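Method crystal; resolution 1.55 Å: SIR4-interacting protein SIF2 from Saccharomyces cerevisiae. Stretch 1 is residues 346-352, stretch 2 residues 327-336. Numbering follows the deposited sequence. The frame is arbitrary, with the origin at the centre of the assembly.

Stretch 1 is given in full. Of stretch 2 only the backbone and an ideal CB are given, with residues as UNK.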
# COMPACT_ATOMS: atom_id res chain seq x y z
N ALA A 346 -5.25 -3.42 10.23
CA ALA A 346 -5.01 -4.85 10.07
C ALA A 346 -3.56 -5.12 9.72
O ALA A 346 -2.99 -4.47 8.85
CB ALA A 346 -5.91 -5.40 8.97
N VAL A 347 -2.96 -6.09 10.41
CA VAL A 347 -1.57 -6.45 10.16
C VAL A 347 -1.40 -7.94 9.92
O VAL A 347 -2.14 -8.75 10.49
CB VAL A 347 -0.66 -6.03 11.34
CG1 VAL A 347 -0.66 -4.52 11.49
CG2 VAL A 347 -1.13 -6.71 12.62
N ALA A 348 -0.44 -8.30 9.08
CA ALA A 348 -0.17 -9.69 8.79
C ALA A 348 1.17 -10.07 9.41
O ALA A 348 2.21 -9.50 9.05
CB ALA A 348 -0.13 -9.92 7.29
N PHE A 349 1.15 -11.00 10.35
CA PHE A 349 2.37 -11.45 11.00
C PHE A 349 3.03 -12.55 10.19
O PHE A 349 2.38 -13.24 9.40
CB PHE A 349 2.08 -11.96 12.41
CG PHE A 349 1.70 -10.88 13.38
CD1 PHE A 349 0.38 -10.47 13.53
CD2 PHE A 349 2.68 -10.25 14.14
CE1 PHE A 349 0.04 -9.46 14.43
CE2 PHE A 349 2.35 -9.23 15.04
CZ PHE A 349 1.03 -8.84 15.18
N MET A 350 4.33 -12.72 10.40
CA MET A 350 5.12 -13.72 9.70
C MET A 350 4.62 -15.14 9.95
O MET A 350 4.88 -16.04 9.15
CB MET A 350 6.58 -13.59 10.12
CG MET A 350 7.53 -14.52 9.40
SD MET A 350 9.24 -14.11 9.77
CE MET A 350 10.10 -15.26 8.70
N ASP A 351 3.89 -15.34 11.05
CA ASP A 351 3.38 -16.67 11.35
C ASP A 351 2.05 -16.97 10.67
O ASP A 351 1.42 -18.00 10.95
CB ASP A 351 3.25 -16.86 12.87
CG ASP A 351 2.25 -15.91 13.50
OD1 ASP A 351 1.67 -15.08 12.77
OD2 ASP A 351 2.03 -16.00 14.73
N GLY A 352 1.62 -16.09 9.77
CA GLY A 352 0.37 -16.31 9.06
C GLY A 352 -0.89 -15.80 9.75
O GLY A 352 -2.00 -16.03 9.28
N UNK A 327 2.40 -5.50 20.62
CA UNK A 327 3.48 -6.27 20.05
C UNK A 327 3.36 -7.77 20.27
O UNK A 327 2.81 -8.22 21.28
CB UNK A 327 4.81 -5.78 20.63
N UNK A 328 3.87 -8.53 19.31
CA UNK A 328 3.91 -9.98 19.38
C UNK A 328 5.40 -10.26 19.29
O UNK A 328 5.95 -10.44 18.20
CB UNK A 328 3.09 -10.67 18.29
N UNK A 329 6.06 -10.24 20.45
CA UNK A 329 7.49 -10.45 20.54
C UNK A 329 8.04 -11.58 19.67
O UNK A 329 7.55 -12.71 19.71
CB UNK A 329 7.86 -10.72 22.00
N UNK A 330 9.06 -11.26 18.89
CA UNK A 330 9.70 -12.24 18.03
C UNK A 330 8.98 -12.58 16.74
O UNK A 330 9.50 -13.36 15.94
CB UNK A 330 9.90 -13.53 18.82
N UNK A 331 7.80 -12.01 16.52
CA UNK A 331 7.05 -12.30 15.30
C UNK A 331 6.92 -11.05 14.43
O UNK A 331 6.09 -10.18 14.69
CB UNK A 331 5.66 -12.85 15.64
N UNK A 332 7.74 -10.96 13.38
CA UNK A 332 7.73 -9.82 12.45
C UNK A 332 6.39 -9.60 11.76
O UNK A 332 5.63 -10.54 11.53
CB UNK A 332 8.81 -10.02 11.38
N UNK A 333 6.11 -8.35 11.44
CA UNK A 333 4.90 -8.00 10.72
C UNK A 333 5.36 -7.70 9.30
O UNK A 333 6.33 -6.97 9.09
CB UNK A 333 4.16 -6.82 11.36
N UNK A 334 4.67 -8.29 8.32
CA UNK A 334 5.02 -8.11 6.92
C UNK A 334 4.24 -7.00 6.22
O UNK A 334 4.70 -6.46 5.21
CB UNK A 334 4.80 -9.43 6.17
N UNK A 335 3.07 -6.67 6.74
CA UNK A 335 2.25 -5.63 6.13
C UNK A 335 1.16 -5.15 7.07
O UNK A 335 0.67 -5.92 7.90
CB UNK A 335 1.63 -6.14 4.83
N UNK A 336 0.79 -3.88 6.93
CA UNK A 336 -0.26 -3.29 7.74
C UNK A 336 -1.11 -2.40 6.86
O UNK A 336 -0.59 -1.73 5.97
CB UNK A 336 0.32 -2.50 8.92

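The strands 346-349 and 333-336 run antiparallel, and three backbone hydrogen bonds set the register: Met350 N donates to the O of position 332 (2.8 Å), the N of position 334 to Ala348 O (2.8 Å), and Ala348 N to the O of position 335 (2.9 Å).

Position 327 points away from stretch 1, which sets no demand; it is Ile327. At 328 the CA-to-CB bond points toward stretch 1, and the ideal CB lies 3.6 Å from Phe349 CE2. A compact side chain would suit this ring: alanine or valine, or threonine if its methyl rather than its hydroxyl met the ring. The residue is Val328, whose CG2 packs 3.4 Å from Phe349 CE2.

Positions 329 and 330 are the corners of a type II turn and lie out of reach. Almost anything could occupy 329, which is Asp329; the positive phi of 79° at 330 favours glycine, and Gly330 is found. The turn closes with a 3.0 Å hydrogen bond from the N of position 331 to Val328 O.

Position 331 points toward stretch 1, with its ideal CB 4.2 Å from Phe349 CD2 and 4.9 Å from Asp351 OD2. The aromatic ring invites a branched aliphatic residue, while the carboxylate could also attract a polar or basic one. Val331 takes the apolar course: CG1 lies 3.7 Å from Phe349 CB.

At 332, CB points sideways, 4.4 Å from Met350 CB. The phi of -59° and a backbone N with no acceptor in stretch 1 permit proline, though other modest apolar residues would fit. Pro332 sets CD 4.0 Å from Met350 SD.

Position 333 shares a sheet face with Val347 and Phe349, its ideal CB 4.9 Å from Val347 CB and 4.7 Å from Phe349 CD2. Valine, leucine or isoleucine could bridge the two. Ile333 does so with both branches, CG2 3.9 Å from Val347 CB and CG1 3.4 Å from Phe349 CE2.

At 334 the CB starts sideways, but the extended, all-t Met350 chain offers a long apolar surface, suited to a large aliphatic or aromatic residue. Phe334 brings CZ 3.4 Å from Met350 CG, and Met350 CB sits over one face of its ring, 4.1 Å from the centroid in a CH-pi contact.

Position 335 lies on the Ala348 face, its ideal CB 4.8 Å from Ala348 CB; small residues suit, and Ala335 is present. At 336 an ideal CB would lie only 3.4 Å from Val347 CG1, so the tight fit favours glycine. Gly336 leaves its CA 3.2 Å from Ala346 O, a CA-H...O contact.

Stretch 2, residues 327-336: IVDGVPIFAG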
# COMPACT_ATOMS: atom_id res chain seq x y z
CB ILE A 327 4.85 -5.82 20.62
CG1 ILE A 327 5.98 -6.64 20.01
CG2 ILE A 327 4.85 -5.96 22.13
CD1 ILE A 327 7.35 -6.30 20.55
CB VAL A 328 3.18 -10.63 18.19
CG1 VAL A 328 3.34 -12.15 18.25
CG2 VAL A 328 1.71 -10.26 18.22
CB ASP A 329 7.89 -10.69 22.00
CG ASP A 329 7.26 -11.94 22.59
OD1 ASP A 329 6.02 -12.04 22.57
OD2 ASP A 329 8.01 -12.81 23.07
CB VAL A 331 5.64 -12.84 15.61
CG1 VAL A 331 4.93 -13.22 14.32
CG2 VAL A 331 5.74 -14.05 16.54
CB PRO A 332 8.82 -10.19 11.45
CG PRO A 332 9.77 -11.02 12.26
CD PRO A 332 8.83 -11.89 13.04
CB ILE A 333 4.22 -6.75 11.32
CG1 ILE A 333 3.62 -7.11 12.68
CG2 ILE A 333 3.16 -6.22 10.36
CD1 ILE A 333 3.01 -5.95 13.44
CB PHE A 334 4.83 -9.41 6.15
CG PHE A 334 5.89 -10.45 6.40
CD1 PHE A 334 5.85 -11.67 5.75
CD2 PHE A 334 6.94 -10.19 7.29
CE1 PHE A 334 6.83 -12.63 5.97
CE2 PHE A 334 7.93 -11.15 7.51
CZ PHE A 334 7.87 -12.37 6.85
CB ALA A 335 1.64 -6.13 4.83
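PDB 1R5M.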